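Local coordinates for protein trehalose-6-phosphate phosphatase (Neosartorya fumigata, PDB 5DXL) that belongs to the trehalose-phosphatase family of the HAD clan and combines a Rossmann-like core built on a mixed beta sheet with a smaller antiparallel-sheet cap, at residues W63-R68 with A195-E200; A71-W76 with L85-G90; E118-F123 with L181-T186; R226-S231 with V238-V243. All blocks are in the same frame, centred on the assembly; numbering follows the deposited sequence.

Contact 1 of 4, residues W63-R68 with A195-E200; sequences WIISGR and ARLVQE
Strand 60-65 of the Rossmann-like core sheet meets helix 190-199 here, with Trp63 and Ile65 of the strand receiving Leu197 of the helix. Leu197 brings both of its methyls to the indole of Trp63. CD2 sits over one face of the ring system, 3.2 Å above its plane and offset toward the rim, where it lies 3.4 Å from Trp63 NE1 and equally near CE2. Measured to the centroid of the five-membered ring of Trp63, Leu197 CD2 is 3.7 Å away and 29° off the normal, a CH-pi contact. The second methyl, CD1, leans on the inner part of the indole, 3.6 Å from Trp63 CG, and its other neighbour is Ile65 CD1 at 4.3 Å. Trp63 and Ile65 alternate with Ile64 along the strand, so both point to the helix side of the sheet. In Trp63 a chi1 of -77° swings the indole toward the helix, and chi2 of 86° turns its face to Leu197. Tryptophan suits the place because one flat side chain spans both methyls, which lie against its pyrrole part. Met24 of the neighbouring strand 21-25 touches both Ile65 and Leu197. Beyond the strand the chain turns, and Ser66 OG accepts a hydrogen bond from Arg68 N at 2.9 Å, an ST turn; Arg68 then forms a salt bridge with Asp28.

Contact 2 of 4, residues A71-W76 with L85-G90; sequences AFLDEW and LSAEHG
Ala71, near the start of helix 70-77, reaches the strand side through a water: its backbone N donates to the water at 2.9 Å, and the water in turn makes a weak bond, 3.3 Å long, to Glu88 OE2. OE2 also accepts from Gln70 N and OE1 pairs with Arg136, so a carboxylate just after the strand is apt, facing the N-terminal end of helix 70-77. One residue on, Phe72 turns its ring away from the strand and meets Arg68 in a cation-pi contact. Leu73 carries the direct packing. Its chi1 of -68° points the side chain at the strand, and the extended chi2 carries CD1 onto it, 3.6 Å from Ala87 CB, 3.6 Å from Ser86 O and 4.3 Å from Leu85 CB. The small alanine lets the leucine methyl come close to the backbone, while Leu85 supplies the larger apolar neighbour. Asp74 follows at the flank, touching Arg94 of the next strand, 92-94, and Trp101 of strand 101-103 beyond it. Strand 60-65, helix 70-77 and strand 84-87 make a beta-alpha-beta unit; the axes of 71-76 and 85-87 run at 148°, near antiparallel, and approach to 8.8 Å, as expected of the return helix in such a crossover. Methyl packing thus supplies the direct grip, dependent on shape more than direction, whereas Ala71 and Glu88 are joined through water, with one weak leg.

Contact 3 of 4, residues E118-F123 with L181-T186; sequences EVFQHF and LEVRPT
Between 118-123 and 181-186 the CA atoms of Phe120 and Leu181 are nearest, 9.3 Å apart, a separation bridged by the aromatic side chain. Phe120 reaches across with the far end of its ring: CZ is 3.8 Å from Leu181 O, 4.4 Å from Leu181 CB and 4.2 Å from Val183 CG2. The ring meets both the carbonyl oxygen and the valine methyl obliquely. Its CG stands anti to the carbonyl carbon (chi1 -81°), directing the ring from the helix toward the strand. A phenylalanine is right here for its length, since it spans the gap without bringing a polar group into a buried interface. Leu181 and Val183 are two residues apart, and their CB atoms therefore point to the same side of the strand, toward the helix, while Glu182 between them points away. Val183 turns CG2 to the ring of Phe120, and beta-branched valine is well matched to an extended backbone. Strand 139-142 lies beside 180-185 in the cap sheet, and the ring of its Trp141 meets that of Phe120 with the planes at about 25°. Leu162 of helix 148-164 also touches Phe120, and Trp112 and Val116, earlier on helix 112-125, pack on Val183.

Contact 4 of 4, residues R226-S231 with V238-V243; sequences RALKKS and VFSVTV
Apolar packing of Leu228 on Val238 joins helix 222-229 to strand 238-243, the last two elements of a beta-alpha-beta unit that begins with strand 211-216 in the Rossmann-like core sheet. Leu228 CD1 lies 4.1 Å from Val238 CG1, and Leu228 CB is equally near that methyl. With chi1 at -78° the leucine places CG beside its own backbone N, and the side chain heads for the sheet. There it also touches Val212 and Cys214 of strand 211-216, a setting that a branched, wholly apolar residue matches. Val238, at the start of the strand, has the beta-branching that goes with an extended chain, and it also packs on Leu233 of the intervening loop. A second kind of contact sets apolar carbon against a hydroxyl: Ser240 OG is 3.5 Å from Leu228 CD1 and 3.8 Å from Leu228 CB. Serine is compact enough to let the helix come near, with the CA atoms of Leu228 and Ser240 7.5 Å apart. Hydrogen bonds lie within 226-231: Leu228 O accepts from two donors of Ser231, the backbone N at 3.1 Å and the hydroxyl OG at 2.9 Å, the latter tilted 16° from the carbonyl plane.

Overall arrangement
After strand 21-25 and helix 45-56 the chain reaches strand 60-65, where contact 1 opens; segment 195-200 begins 127 residues after 63-68 ends, and contacts 2 and 3 both fall within that span. Contact 2 closes quickly, joining helix 70-77 to the next strand of the core sheet, beside strand 60-65. The chain then passes into the antiparallel cap for contact 3, where 181-186 begins 58 residues after 118-123 ends, about 26 Å between centres from both contacts 1 and 2. Back in the core, contact 1 closes, followed in series by contact 4, which ties helix 222-229 to strand 238-243 of the same core sheet. Val198 touches Leu228, linking contacts 1 and 4, while Ile64 and Ser86 link contacts 1 and 2. None of the loops cross.

Contact 1 of 4, residues W63-R68 with A195-E200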
loop_
_atom_site.group_PDB
_atom_site.type_symbol
_atom_site.label_atom_id
_atom_site.label_comp_id
_atom_site.label_asym_id
_atom_site.label_seq_id
_atom_site.Cartn_x
_atom_site.Cartn_y
_atom_site.Cartn_z
ATOM N N TRP A 63 -10.086 3.430 -0.838
ATOM C CA TRP A 63 -8.977 3.328 0.106
ATOM C C TRP A 63 -7.728 4.031 -0.392
ATOM O O TRP A 63 -7.340 3.873 -1.557
ATOM C CB TRP A 63 -8.640 1.858 0.382
ATOM C CG TRP A 63 -9.619 1.234 1.323
ATOM C CD1 TRP A 63 -10.810 0.658 1.004
ATOM C CD2 TRP A 63 -9.500 1.165 2.745
ATOM N NE1 TRP A 63 -11.443 0.215 2.152
ATOM C CE2 TRP A 63 -10.653 0.518 3.232
ATOM C CE3 TRP A 63 -8.521 1.578 3.653
ATOM C CZ2 TRP A 63 -10.849 0.272 4.590
ATOM C CZ3 TRP A 63 -8.722 1.337 5.005
ATOM C CH2 TRP A 63 -9.879 0.690 5.455
ATOM N N ILE A 64 -7.104 4.799 0.501
ATOM C CA ILE A 64 -5.774 5.355 0.269
ATOM C C ILE A 64 -4.794 4.531 1.118
ATOM O O ILE A 64 -4.966 4.437 2.336
ATOM C CB ILE A 64 -5.689 6.847 0.668
ATOM C CG1 ILE A 64 -6.821 7.676 0.050
ATOM C CG2 ILE A 64 -4.320 7.448 0.295
ATOM C CD1 ILE A 64 -6.918 7.560 -1.460
ATOM N N ILE A 65 -3.791 3.921 0.480
ATOM C CA ILE A 65 -2.862 3.020 1.164
ATOM C C ILE A 65 -1.464 3.582 0.980
ATOM O O ILE A 65 -0.874 3.457 -0.082
ATOM C CB ILE A 65 -2.986 1.588 0.619
ATOM C CG1 ILE A 65 -4.439 1.119 0.730
ATOM C CG2 ILE A 65 -2.073 0.627 1.388
ATOM C CD1 ILE A 65 -4.713 -0.188 0.007
ATOM N N SER A 66 -0.947 4.217 2.028
ATOM C CA SER A 66 0.165 5.157 1.892
ATOM C C SER A 66 1.235 5.018 2.971
ATOM O O SER A 66 0.955 4.594 4.088
ATOM C CB SER A 66 -0.403 6.583 1.905
ATOM O OG SER A 66 0.614 7.564 1.963
ATOM N N GLY A 67 2.476 5.377 2.621
ATOM C CA GLY A 67 3.538 5.424 3.607
ATOM C C GLY A 67 3.484 6.670 4.477
ATOM O O GLY A 67 4.203 6.772 5.475
ATOM N N ARG A 68 2.621 7.612 4.113
ATOM C CA ARG A 68 2.543 8.880 4.831
ATOM C C ARG A 68 2.075 8.712 6.266
ATOM O O ARG A 68 1.346 7.770 6.591
ATOM C CB ARG A 68 1.583 9.840 4.120
ATOM C CG ARG A 68 2.053 10.323 2.777
ATOM C CD ARG A 68 3.006 11.490 2.903
ATOM N NE ARG A 68 3.132 12.166 1.625
ATOM C CZ ARG A 68 3.559 13.412 1.475
ATOM N NH1 ARG A 68 3.918 14.127 2.534
ATOM N NH2 ARG A 68 3.621 13.941 0.259
ATOM N N ALA A 195 -5.048 -7.896 0.426
ATOM C CA ALA A 195 -5.775 -9.155 0.517
ATOM C C ALA A 195 -6.826 -9.067 1.612
ATOM O O ALA A 195 -7.939 -9.552 1.452
ATOM C CB ALA A 195 -4.826 -10.315 0.786
ATOM N N ARG A 196 -6.450 -8.431 2.717
ATOM C CA ARG A 196 -7.331 -8.263 3.867
ATOM C C ARG A 196 -8.596 -7.509 3.458
ATOM O O ARG A 196 -9.706 -7.871 3.840
ATOM C CB ARG A 196 -6.598 -7.523 4.989
ATOM C CG ARG A 196 -7.175 -7.748 6.374
ATOM C CD ARG A 196 -6.644 -6.727 7.377
ATOM N NE ARG A 196 -6.893 -5.350 6.947
ATOM C CZ ARG A 196 -8.099 -4.785 6.882
ATOM N NH1 ARG A 196 -9.185 -5.475 7.214
ATOM N NH2 ARG A 196 -8.225 -3.528 6.478
ATOM N N LEU A 197 -8.419 -6.467 2.654
ATOM C CA LEU A 197 -9.543 -5.674 2.169
ATOM C C LEU A 197 -10.528 -6.461 1.319
ATOM O O LEU A 197 -11.735 -6.254 1.401
ATOM C CB LEU A 197 -9.031 -4.482 1.367
ATOM C CG LEU A 197 -8.826 -3.246 2.228
ATOM C CD1 LEU A 197 -8.229 -2.127 1.406
ATOM C CD2 LEU A 197 -10.174 -2.841 2.818
ATOM N N VAL A 198 -10.013 -7.353 0.482
ATOM C CA VAL A 198 -10.876 -8.135 -0.391
ATOM C C VAL A 198 -11.610 -9.225 0.401
ATOM O O VAL A 198 -12.789 -9.493 0.168
ATOM C CB VAL A 198 -10.072 -8.781 -1.541
ATOM C CG1 VAL A 198 -10.921 -9.785 -2.289
ATOM C CG2 VAL A 198 -9.568 -7.709 -2.490
ATOM N N GLN A 199 -10.903 -9.834 1.347
ATOM C CA GLN A 199 -11.472 -10.906 2.157
ATOM C C GLN A 199 -12.510 -10.389 3.151
ATOM O O GLN A 199 -13.374 -11.144 3.595
ATOM C CB GLN A 199 -10.364 -11.654 2.894
ATOM C CG GLN A 199 -9.461 -12.467 1.975
ATOM C CD GLN A 199 -8.103 -12.728 2.584
ATOM O OE1 GLN A 199 -7.816 -12.289 3.697
ATOM N NE2 GLN A 199 -7.252 -13.444 1.853
ATOM N N GLU A 200 -12.429 -9.104 3.497
ATOM C CA GLU A 200 -13.409 -8.486 4.392
ATOM C C GLU A 200 -14.827 -8.607 3.841
ATOM O O GLU A 200 -15.799 -8.577 4.595
ATOM C CB GLU A 200 -13.086 -7.013 4.625
ATOM C CG GLU A 200 -12.305 -6.709 5.885
ATOM C CD GLU A 200 -12.110 -5.216 6.083
ATOM O OE1 GLU A 200 -12.730 -4.432 5.326
ATOM O OE2 GLU A 200 -11.337 -4.824 6.986
#

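Contact 2 of 4, residues A71-W76 with L85-G90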
loop_
_atom_site.group_PDB
_atom_site.type_symbol
_atom_site.label_atom_id
_atom_site.label_comp_id
_atom_site.label_asym_id
_atom_site.label_seq_id
_atom_site.Cartn_x
_atom_site.Cartn_y
_atom_site.Cartn_z
ATOM N N ALA A 71 -1.010 11.622 10.659
ATOM C CA ALA A 71 -1.371 13.030 10.781
ATOM C C ALA A 71 -1.484 13.721 9.423
ATOM O O ALA A 71 -2.311 14.633 9.250
ATOM C CB ALA A 71 -0.361 13.756 11.668
ATOM N N PHE A 72 -0.690 13.276 8.452
ATOM C CA PHE A 72 -0.724 13.847 7.113
ATOM C C PHE A 72 -2.010 13.461 6.395
ATOM O O PHE A 72 -2.706 14.319 5.838
ATOM C CB PHE A 72 0.486 13.393 6.290
ATOM C CG PHE A 72 0.507 13.943 4.889
ATOM C CD1 PHE A 72 -0.100 13.256 3.846
ATOM C CD2 PHE A 72 1.144 15.148 4.614
ATOM C CE1 PHE A 72 -0.080 13.765 2.558
ATOM C CE2 PHE A 72 1.173 15.658 3.326
ATOM C CZ PHE A 72 0.560 14.964 2.296
ATOM N N LEU A 73 -2.331 12.171 6.399
ATOM C CA LEU A 73 -3.535 11.718 5.706
ATOM C C LEU A 73 -4.761 12.344 6.351
ATOM O O LEU A 73 -5.671 12.787 5.659
ATOM C CB LEU A 73 -3.669 10.190 5.729
ATOM C CG LEU A 73 -2.633 9.399 4.927
ATOM C CD1 LEU A 73 -3.040 7.935 4.921
ATOM C CD2 LEU A 73 -2.471 9.936 3.508
ATOM N N ASP A 74 -4.785 12.380 7.678
ATOM C CA ASP A 74 -5.967 12.928 8.339
ATOM C C ASP A 74 -6.113 14.412 8.061
ATOM O O ASP A 74 -7.225 14.893 7.803
ATOM C CB ASP A 74 -5.933 12.685 9.840
ATOM C CG ASP A 74 -7.317 12.785 10.461
ATOM O OD1 ASP A 74 -8.320 12.611 9.725
ATOM O OD2 ASP A 74 -7.406 13.057 11.661
ATOM N N GLU A 75 -5.004 15.142 8.082
ATOM C CA GLU A 75 -5.096 16.585 7.881
ATOM C C GLU A 75 -5.595 16.961 6.485
ATOM O O GLU A 75 -6.408 17.882 6.326
ATOM C CB GLU A 75 -3.741 17.247 8.131
ATOM C CG GLU A 75 -3.734 18.702 7.687
ATOM C CD GLU A 75 -2.952 19.583 8.603
ATOM O OE1 GLU A 75 -1.845 19.148 8.997
ATOM O OE2 GLU A 75 -3.432 20.707 8.908
ATOM N N TRP A 76 -5.126 16.242 5.471
ATOM C CA TRP A 76 -5.352 16.674 4.102
ATOM C C TRP A 76 -6.449 15.921 3.371
ATOM O O TRP A 76 -7.009 16.441 2.416
ATOM C CB TRP A 76 -4.036 16.589 3.316
ATOM C CG TRP A 76 -3.102 17.639 3.802
ATOM C CD1 TRP A 76 -2.050 17.475 4.659
ATOM C CD2 TRP A 76 -3.188 19.039 3.534
ATOM N NE1 TRP A 76 -1.457 18.692 4.916
ATOM C CE2 TRP A 76 -2.139 19.666 4.235
ATOM C CE3 TRP A 76 -4.040 19.823 2.751
ATOM C CZ2 TRP A 76 -1.923 21.040 4.176
ATOM C CZ3 TRP A 76 -3.824 21.181 2.698
ATOM C CH2 TRP A 76 -2.775 21.776 3.406
ATOM N N LEU A 85 -8.522 4.971 5.158
ATOM C CA LEU A 85 -7.137 5.458 5.175
ATOM C C LEU A 85 -6.215 4.440 5.833
ATOM O O LEU A 85 -6.478 3.987 6.937
ATOM C CB LEU A 85 -7.039 6.803 5.904
ATOM C CG LEU A 85 -7.926 7.910 5.309
ATOM C CD1 LEU A 85 -7.914 9.120 6.243
ATOM C CD2 LEU A 85 -7.463 8.304 3.894
ATOM N N SER A 86 -5.136 4.092 5.139
ATOM C CA SER A 86 -4.086 3.234 5.689
ATOM C C SER A 86 -2.797 4.041 5.676
ATOM O O SER A 86 -2.333 4.446 4.612
ATOM C CB SER A 86 -3.945 1.947 4.876
ATOM O OG SER A 86 -2.791 1.206 5.278
ATOM N N ALA A 87 -2.263 4.326 6.860
ATOM C CA ALA A 87 -1.113 5.222 6.989
ATOM C C ALA A 87 0.080 4.515 7.602
ATOM O O ALA A 87 -0.076 3.475 8.250
ATOM C CB ALA A 87 -1.485 6.445 7.834
ATOM N N GLU A 88 1.262 5.089 7.378
ATOM C CA GLU A 88 2.501 4.651 8.024
ATOM C C GLU A 88 2.754 3.170 7.774
ATOM O O GLU A 88 3.034 2.401 8.688
ATOM C CB GLU A 88 2.457 4.976 9.526
ATOM C CG GLU A 88 2.364 6.467 9.762
ATOM C CD GLU A 88 2.485 6.885 11.220
ATOM O OE1 GLU A 88 3.278 6.267 11.967
ATOM O OE2 GLU A 88 1.780 7.842 11.614
ATOM N N HIS A 89 2.640 2.782 6.509
ATOM C CA HIS A 89 2.950 1.423 6.081
ATOM C C HIS A 89 2.151 0.379 6.859
ATOM O O HIS A 89 2.716 -0.554 7.437
ATOM C CB HIS A 89 4.460 1.169 6.207
ATOM C CG HIS A 89 5.294 2.152 5.442
ATOM N ND1 HIS A 89 5.812 3.297 6.012
ATOM C CD2 HIS A 89 5.667 2.178 4.142
ATOM C CE1 HIS A 89 6.487 3.973 5.099
ATOM N NE2 HIS A 89 6.415 3.315 3.957
ATOM N N GLY A 90 0.832 0.562 6.889
ATOM C CA GLY A 90 -0.069 -0.415 7.469
ATOM C C GLY A 90 -0.192 -0.365 8.984
ATOM O O GLY A 90 -0.786 -1.251 9.582
HETATM O O HOH W 1 1.176 10.986 12.501
#

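Contact 3 of 4, residues E118-F123 with L181-T186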
loop_
_atom_site.group_PDB
_atom_site.type_symbol
_atom_site.label_atom_id
_atom_site.label_comp_id
_atom_site.label_asym_id
_atom_site.label_seq_id
_atom_site.Cartn_x
_atom_site.Cartn_y
_atom_site.Cartn_z
ATOM N N GLU A 118 18.045 -7.619 21.403
ATOM C CA GLU A 118 19.089 -8.375 22.078
ATOM C C GLU A 118 20.058 -8.970 21.051
ATOM O O GLU A 118 21.284 -8.870 21.203
ATOM C CB GLU A 118 18.461 -9.467 22.950
ATOM C CG GLU A 118 19.409 -10.101 23.940
ATOM C CD GLU A 118 18.680 -10.962 24.954
ATOM O OE1 GLU A 118 17.443 -10.809 25.088
ATOM O OE2 GLU A 118 19.344 -11.792 25.611
ATOM N N VAL A 119 19.500 -9.565 20.003
ATOM C CA VAL A 119 20.290 -10.154 18.929
ATOM C C VAL A 119 21.068 -9.087 18.155
ATOM O O VAL A 119 22.272 -9.221 17.926
ATOM C CB VAL A 119 19.404 -10.945 17.957
ATOM C CG1 VAL A 119 20.169 -11.318 16.688
ATOM C CG2 VAL A 119 18.838 -12.185 18.638
ATOM N N PHE A 120 20.385 -8.025 17.743
ATOM C CA PHE A 120 21.080 -6.950 17.044
ATOM C C PHE A 120 22.183 -6.317 17.908
ATOM O O PHE A 120 23.250 -5.970 17.397
ATOM C CB PHE A 120 20.083 -5.861 16.591
ATOM C CG PHE A 120 19.333 -6.175 15.312
ATOM C CD1 PHE A 120 19.628 -7.280 14.534
ATOM C CD2 PHE A 120 18.313 -5.322 14.887
ATOM C CE1 PHE A 120 18.920 -7.535 13.356
ATOM C CE2 PHE A 120 17.608 -5.562 13.711
ATOM C CZ PHE A 120 17.906 -6.668 12.947
ATOM N N GLN A 121 21.946 -6.163 19.210
ATOM C CA GLN A 121 22.947 -5.532 20.069
ATOM C C GLN A 121 24.192 -6.404 20.148
ATOM O O GLN A 121 25.321 -5.909 20.170
ATOM C CB GLN A 121 22.395 -5.288 21.475
ATOM C CG GLN A 121 23.403 -4.651 22.419
ATOM C CD GLN A 121 23.840 -3.263 21.968
ATOM O OE1 GLN A 121 23.078 -2.535 21.329
ATOM N NE2 GLN A 121 25.074 -2.892 22.303
ATOM N N HIS A 122 23.958 -7.707 20.167
ATOM C CA HIS A 122 25.031 -8.687 20.224
ATOM C C HIS A 122 25.924 -8.575 19.004
ATOM O O HIS A 122 27.151 -8.480 19.130
ATOM C CB HIS A 122 24.447 -10.086 20.320
ATOM C CG HIS A 122 25.472 -11.153 20.511
ATOM N ND1 HIS A 122 25.945 -11.926 19.472
ATOM C CD2 HIS A 122 26.104 -11.587 21.625
ATOM C CE1 HIS A 122 26.831 -12.786 19.941
ATOM N NE2 HIS A 122 26.945 -12.602 21.244
ATOM N N PHE A 123 25.302 -8.577 17.826
ATOM C CA PHE A 123 26.045 -8.474 16.576
ATOM C C PHE A 123 26.662 -7.096 16.403
ATOM O O PHE A 123 27.719 -6.966 15.784
ATOM C CB PHE A 123 25.155 -8.810 15.378
ATOM C CG PHE A 123 25.042 -10.277 15.110
ATOM C CD1 PHE A 123 25.937 -10.908 14.254
ATOM C CD2 PHE A 123 24.067 -11.038 15.733
ATOM C CE1 PHE A 123 25.845 -12.272 14.004
ATOM C CE2 PHE A 123 23.966 -12.402 15.494
ATOM C CZ PHE A 123 24.868 -13.025 14.630
ATOM N N LEU A 181 19.791 -5.264 7.712
ATOM C CA LEU A 181 18.799 -6.285 8.008
ATOM C C LEU A 181 17.649 -5.611 8.728
ATOM O O LEU A 181 17.878 -4.836 9.645
ATOM C CB LEU A 181 19.369 -7.385 8.896
ATOM C CG LEU A 181 20.341 -8.413 8.350
ATOM C CD1 LEU A 181 20.537 -9.485 9.434
ATOM C CD2 LEU A 181 19.795 -9.018 7.068
ATOM N N GLU A 182 16.422 -5.927 8.342
ATOM C CA GLU A 182 15.262 -5.320 8.993
ATOM C C GLU A 182 14.270 -6.384 9.438
ATOM O O GLU A 182 14.037 -7.359 8.727
ATOM C CB GLU A 182 14.592 -4.337 8.040
ATOM C CG GLU A 182 13.333 -3.668 8.583
ATOM C CD GLU A 182 12.760 -2.679 7.583
ATOM O OE1 GLU A 182 13.492 -2.283 6.649
ATOM O OE2 GLU A 182 11.585 -2.306 7.715
ATOM N N VAL A 183 13.704 -6.203 10.629
ATOM C CA VAL A 183 12.603 -7.037 11.084
ATOM C C VAL A 183 11.389 -6.148 11.280
ATOM O O VAL A 183 11.482 -5.099 11.900
ATOM C CB VAL A 183 12.927 -7.768 12.396
ATOM C CG1 VAL A 183 11.797 -8.704 12.768
ATOM C CG2 VAL A 183 14.243 -8.557 12.246
ATOM N N ARG A 184 10.263 -6.583 10.738
ATOM C CA ARG A 184 9.023 -5.822 10.849
ATOM C C ARG A 184 7.826 -6.764 10.784
ATOM O O ARG A 184 7.942 -7.901 10.329
ATOM C CB ARG A 184 8.951 -4.794 9.725
ATOM C CG ARG A 184 8.757 -5.454 8.391
ATOM C CD ARG A 184 8.855 -4.482 7.250
ATOM N NE ARG A 184 8.361 -5.110 6.034
ATOM C CZ ARG A 184 8.308 -4.508 4.856
ATOM N NH1 ARG A 184 8.732 -3.256 4.734
ATOM N NH2 ARG A 184 7.826 -5.158 3.804
ATOM N N PRO A 185 6.657 -6.299 11.233
ATOM C CA PRO A 185 5.488 -7.181 11.195
ATOM C C PRO A 185 5.066 -7.517 9.771
ATOM O O PRO A 185 5.260 -6.705 8.861
ATOM C CB PRO A 185 4.403 -6.355 11.891
ATOM C CG PRO A 185 5.148 -5.411 12.736
ATOM C CD PRO A 185 6.367 -5.041 11.930
ATOM N N THR A 186 4.475 -8.692 9.587
ATOM C CA THR A 186 3.984 -9.082 8.273
ATOM C C THR A 186 2.886 -8.137 7.773
ATOM O O THR A 186 2.694 -7.990 6.562
ATOM C CB THR A 186 3.461 -10.535 8.283
ATOM O OG1 THR A 186 2.416 -10.658 9.255
ATOM C CG2 THR A 186 4.591 -11.491 8.635
#

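Contact 4 of 4, residues R226-S231 with V238-V243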
loop_
_atom_site.group_PDB
_atom_site.type_symbol
_atom_site.label_atom_id
_atom_site.label_comp_id
_atom_site.label_asym_id
_atom_site.label_seq_id
_atom_site.Cartn_x
_atom_site.Cartn_y
_atom_site.Cartn_z
ATOM N N ARG A 226 0.035 -8.503 -6.816
ATOM C CA ARG A 226 0.222 -9.928 -6.523
ATOM C C ARG A 226 -0.946 -10.484 -5.736
ATOM O O ARG A 226 -1.471 -11.550 -6.049
ATOM C CB ARG A 226 1.513 -10.167 -5.734
ATOM C CG ARG A 226 2.749 -10.186 -6.574
ATOM C CD ARG A 226 3.974 -10.703 -5.803
ATOM N NE ARG A 226 5.172 -10.442 -6.588
ATOM C CZ ARG A 226 5.914 -9.344 -6.473
ATOM N NH1 ARG A 226 5.597 -8.420 -5.576
ATOM N NH2 ARG A 226 6.979 -9.172 -7.247
ATOM N N ALA A 227 -1.352 -9.764 -4.697
ATOM C CA ALA A 227 -2.447 -10.221 -3.864
ATOM C C ALA A 227 -3.743 -10.355 -4.653
ATOM O O ALA A 227 -4.510 -11.296 -4.448
ATOM C CB ALA A 227 -2.643 -9.273 -2.676
ATOM N N LEU A 228 -4.010 -9.411 -5.548
ATOM C CA LEU A 228 -5.246 -9.458 -6.309
ATOM C C LEU A 228 -5.236 -10.620 -7.300
ATOM O O LEU A 228 -6.281 -11.186 -7.599
ATOM C CB LEU A 228 -5.486 -8.133 -7.027
ATOM C CG LEU A 228 -6.031 -7.056 -6.088
ATOM C CD1 LEU A 228 -6.099 -5.732 -6.818
ATOM C CD2 LEU A 228 -7.406 -7.453 -5.591
ATOM N N LYS A 229 -4.057 -10.987 -7.785
ATOM C CA LYS A 229 -3.943 -12.154 -8.667
ATOM C C LYS A 229 -4.246 -13.442 -7.892
ATOM O O LYS A 229 -4.564 -14.474 -8.489
ATOM C CB LYS A 229 -2.556 -12.202 -9.316
ATOM C CG LYS A 229 -2.430 -11.239 -10.480
ATOM C CD LYS A 229 -0.980 -10.997 -10.900
ATOM C CE LYS A 229 -0.391 -12.179 -11.623
ATOM N NZ LYS A 229 0.899 -11.793 -12.275
ATOM N N LYS A 230 -4.188 -13.365 -6.567
ATOM C CA LYS A 230 -4.516 -14.489 -5.687
ATOM C C LYS A 230 -5.903 -14.395 -5.055
ATOM O O LYS A 230 -6.247 -15.203 -4.193
ATOM C CB LYS A 230 -3.477 -14.598 -4.568
ATOM C CG LYS A 230 -2.099 -14.956 -5.049
ATOM C CD LYS A 230 -1.057 -14.785 -3.960
ATOM C CE LYS A 230 -1.247 -15.776 -2.834
ATOM N NZ LYS A 230 -0.077 -15.756 -1.915
ATOM N N SER A 231 -6.696 -13.409 -5.467
ATOM C CA SER A 231 -7.948 -13.099 -4.777
ATOM C C SER A 231 -9.068 -14.085 -5.084
ATOM O O SER A 231 -10.006 -14.239 -4.299
ATOM C CB SER A 231 -8.417 -11.692 -5.146
ATOM O OG SER A 231 -8.898 -11.656 -6.478
ATOM N N VAL A 238 -11.264 -7.272 -12.154
ATOM C CA VAL A 238 -10.113 -6.719 -11.440
ATOM C C VAL A 238 -9.177 -5.987 -12.384
ATOM O O VAL A 238 -8.768 -6.532 -13.406
ATOM C CB VAL A 238 -9.318 -7.819 -10.710
ATOM C CG1 VAL A 238 -8.071 -7.243 -10.050
ATOM C CG2 VAL A 238 -10.193 -8.516 -9.687
ATOM N N PHE A 239 -8.845 -4.745 -12.035
ATOM C CA PHE A 239 -7.930 -3.929 -12.810
ATOM C C PHE A 239 -6.774 -3.504 -11.918
ATOM O O PHE A 239 -6.868 -2.499 -11.191
ATOM C CB PHE A 239 -8.645 -2.698 -13.393
ATOM C CG PHE A 239 -9.828 -3.039 -14.256
ATOM C CD1 PHE A 239 -11.067 -3.290 -13.687
ATOM C CD2 PHE A 239 -9.702 -3.090 -15.633
ATOM C CE1 PHE A 239 -12.161 -3.604 -14.478
ATOM C CE2 PHE A 239 -10.794 -3.397 -16.433
ATOM C CZ PHE A 239 -12.025 -3.656 -15.848
ATOM N N SER A 240 -5.696 -4.280 -11.972
ATOM C CA SER A 240 -4.439 -3.934 -11.314
ATOM C C SER A 240 -3.620 -3.112 -12.293
ATOM O O SER A 240 -3.298 -3.572 -13.395
ATOM C CB SER A 240 -3.665 -5.178 -10.881
ATOM O OG SER A 240 -4.311 -5.835 -9.793
ATOM N N VAL A 241 -3.305 -1.888 -11.889
ATOM C CA VAL A 241 -2.727 -0.913 -12.798
ATOM C C VAL A 241 -1.506 -0.265 -12.178
ATOM O O VAL A 241 -1.605 0.369 -11.134
ATOM C CB VAL A 241 -3.745 0.195 -13.148
ATOM C CG1 VAL A 241 -3.193 1.108 -14.244
ATOM C CG2 VAL A 241 -5.096 -0.384 -13.563
ATOM N N THR A 242 -0.347 -0.425 -12.808
ATOM C CA THR A 242 0.842 0.282 -12.344
ATOM C C THR A 242 0.925 1.654 -12.996
ATOM O O THR A 242 0.403 1.868 -14.089
ATOM C CB THR A 242 2.142 -0.508 -12.634
ATOM O OG1 THR A 242 3.230 0.096 -11.923
ATOM C CG2 THR A 242 2.468 -0.542 -14.145
ATOM N N VAL A 243 1.549 2.594 -12.302
ATOM C CA VAL A 243 1.819 3.897 -12.876
ATOM C C VAL A 243 3.263 3.859 -13.376
ATOM O O VAL A 243 4.201 3.672 -12.590
ATOM C CB VAL A 243 1.585 5.016 -11.858
ATOM C CG1 VAL A 243 1.935 6.374 -12.453
ATOM C CG2 VAL A 243 0.127 4.995 -11.424
#